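Formyltransferase PseJ (PDB 6EDK) belongs to the formyltransferase family and binds N-{4-[{[(6S)-2-amino-4-oxo-3,4,5,6,7,8-hexahydropteridin-6-yl]methyl}(formyl)amino]benzoyl}-L-glutamic acid in a pocket. Local coordinates at residues 34-37 and 38-42. Numbering follows the deposited sequence.
Sequences ERKW and LRDFL. With SO4 (sulfate ion), chain C.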
loop_
_atom_site.group_PDB
_atom_site.type_symbol
_atom_site.label_atom_id
_atom_site.label_comp_id
_atom_site.label_asym_id
_atom_site.label_seq_id
_atom_site.Cartn_x
_atom_site.Cartn_y
_atom_site.Cartn_z
ATOM N N GLU A 34 -5.079 -13.452 -0.260
ATOM C CA GLU A 34 -5.545 -13.894 1.050
ATOM C C GLU A 34 -4.361 -13.899 2.017
ATOM O O GLU A 34 -3.282 -14.410 1.697
ATOM C CB GLU A 34 -6.231 -15.266 1.001
ATOM C CG GLU A 34 -6.588 -15.930 2.411
ATOM C CD GLU A 34 -7.465 -15.115 3.458
ATOM O OE1 GLU A 34 -7.956 -13.980 3.212
ATOM O OE2 GLU A 34 -7.645 -15.654 4.588
ATOM N N ARG A 35 -4.551 -13.292 3.161
ATOM C CA ARG A 35 -3.575 -13.270 4.240
ATOM C C ARG A 35 -4.283 -13.694 5.510
ATOM O O ARG A 35 -4.922 -12.874 6.154
ATOM C CB ARG A 35 -2.975 -11.885 4.393
ATOM C CG ARG A 35 -2.289 -11.396 3.156
ATOM C CD ARG A 35 -1.828 -9.978 3.368
ATOM N NE ARG A 35 -1.787 -9.237 2.111
ATOM C CZ ARG A 35 -0.673 -9.093 1.399
ATOM N NH1 ARG A 35 0.457 -9.612 1.837
ATOM N NH2 ARG A 35 -0.689 -8.394 0.315
ATOM N N LYS A 36 -4.166 -14.970 5.857
ATOM C CA LYS A 36 -4.852 -15.458 7.045
ATOM C C LYS A 36 -4.451 -14.683 8.282
ATOM O O LYS A 36 -5.302 -14.384 9.129
ATOM C CB LYS A 36 -4.584 -16.948 7.243
ATOM C CG LYS A 36 -5.386 -17.555 8.404
ATOM C CD LYS A 36 -4.918 -18.983 8.751
ATOM C CE LYS A 36 -5.479 -19.452 10.099
ATOM N NZ LYS A 36 -6.912 -19.082 10.262
ATOM N N TRP A 37 -3.155 -14.331 8.421
ATOM C CA TRP A 37 -2.761 -13.629 9.632
ATOM C C TRP A 37 -3.507 -12.315 9.772
ATOM O O TRP A 37 -3.797 -11.869 10.888
ATOM C CB TRP A 37 -1.211 -13.385 9.642
ATOM C CG TRP A 37 -0.744 -12.380 8.582
ATOM C CD1 TRP A 37 -0.269 -12.677 7.348
ATOM C CD2 TRP A 37 -0.708 -10.990 8.705
ATOM N NE1 TRP A 37 0.001 -11.528 6.661
ATOM C CE2 TRP A 37 -0.257 -10.475 7.486
ATOM C CE3 TRP A 37 -1.090 -10.107 9.694
ATOM C CZ2 TRP A 37 -0.185 -9.095 7.244
ATOM C CZ3 TRP A 37 -0.994 -8.760 9.478
ATOM C CH2 TRP A 37 -0.555 -8.265 8.258
ATOM N N LEU A 38 -3.764 -11.630 8.654
ATOM C CA LEU A 38 -4.459 -10.357 8.719
ATOM C C LEU A 38 -5.972 -10.530 8.953
ATOM O O LEU A 38 -6.578 -9.797 9.751
ATOM C CB LEU A 38 -4.206 -9.599 7.422
ATOM C CG LEU A 38 -4.827 -8.202 7.286
ATOM C CD1 LEU A 38 -4.552 -7.341 8.443
ATOM C CD2 LEU A 38 -4.318 -7.584 5.998
ATOM N N ARG A 39 -6.563 -11.501 8.277
ATOM C CA ARG A 39 -7.931 -11.884 8.615
ATOM C C ARG A 39 -8.067 -12.146 10.096
ATOM O O ARG A 39 -8.914 -11.540 10.768
ATOM C CB ARG A 39 -8.342 -13.094 7.789
ATOM C CG ARG A 39 -9.631 -13.755 8.255
ATOM C CD ARG A 39 -9.892 -15.036 7.444
ATOM N NE ARG A 39 -10.417 -14.731 6.112
ATOM C CZ ARG A 39 -11.698 -14.414 5.871
ATOM N NH1 ARG A 39 -12.580 -14.334 6.876
ATOM N NH2 ARG A 39 -12.078 -14.149 4.618
ATOM N N ASP A 40 -7.193 -13.004 10.648
ATOM C CA ASP A 40 -7.292 -13.334 12.070
ATOM C C ASP A 40 -7.116 -12.114 12.946
ATOM O O ASP A 40 -7.787 -11.980 13.968
ATOM C CB ASP A 40 -6.233 -14.380 12.463
ATOM C CG ASP A 40 -6.540 -15.736 11.948
ATOM O OD1 ASP A 40 -7.706 -16.006 11.593
ATOM O OD2 ASP A 40 -5.604 -16.549 11.889
ATOM N N PHE A 41 -6.134 -11.245 12.619
ATOM C CA PHE A 41 -5.920 -10.048 13.427
ATOM C C PHE A 41 -7.177 -9.193 13.457
ATOM O O PHE A 41 -7.629 -8.735 14.517
ATOM C CB PHE A 41 -4.712 -9.211 12.837
ATOM C CG PHE A 41 -4.553 -7.856 13.481
ATOM C CD1 PHE A 41 -3.876 -7.717 14.684
ATOM C CD2 PHE A 41 -5.016 -6.717 12.866
ATOM C CE1 PHE A 41 -3.719 -6.474 15.305
ATOM C CE2 PHE A 41 -4.873 -5.474 13.472
ATOM C CZ PHE A 41 -4.220 -5.339 14.671
ATOM N N LEU A 42 -7.771 -8.999 12.301
ATOM C CA LEU A 42 -8.934 -8.136 12.219
ATOM C C LEU A 42 -10.129 -8.776 12.972
ATOM O O LEU A 42 -10.877 -8.082 13.656
ATOM C CB LEU A 42 -9.318 -7.927 10.756
ATOM C CG LEU A 42 -8.337 -7.047 9.945
ATOM C CD1 LEU A 42 -8.744 -7.048 8.482
ATOM C CD2 LEU A 42 -8.349 -5.670 10.508
HETATM S S SO4 C . -0.797 -16.319 5.286
HETATM O O1 SO4 C . -2.097 -16.492 4.592
HETATM O O2 SO4 C . 0.005 -17.531 5.088
HETATM O O3 SO4 C . -0.062 -15.171 4.725
HETATM O O4 SO4 C . -0.988 -16.114 6.744
#
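Lys36 and Asp40 pair one turn apart in helix 36-43, the helix of the beta-alpha-beta unit formed with strands 27-31 and 48-52. Lys36 CB lies 3.7 Å from sulfate O1 and equally close to O4. Lys36 CG and CD run past Asp40 OD2, Lys36 CE comes to 3.4 Å from that oxygen, and a bend at the last torsion (chi4 43°) brings NZ round in front of the two carboxylate oxygens, close to their plane. There it makes a salt bridge with weak hydrogen bonds to both oxygens, Lys36 NZ standing 3.3 Å from Asp40 OD2. In the backbone, Asp40 N hydrogen-bonds nearly straight to Lys36 O. Arg35 is the N-cap residue, and its O receives Arg39 N at 3.0 Å. The sulfate, probably from the crystallisation liquor, sits at this N-terminus, held by Lys36 N and Trp37 N. On the side facing helix 147-169, Leu38 CB sits over the six-membered ring of Trp37, 3.7 Å from its centroid, a CH-pi contact. Arg39 hands NH1 to Glu43 and to Val49 O, while its NE reaches Glu34 in a salt bridge: OE2 lies in the guanidinium plane, 3.3 Å from NE, met on its syn side, 25° out of the carboxylate plane.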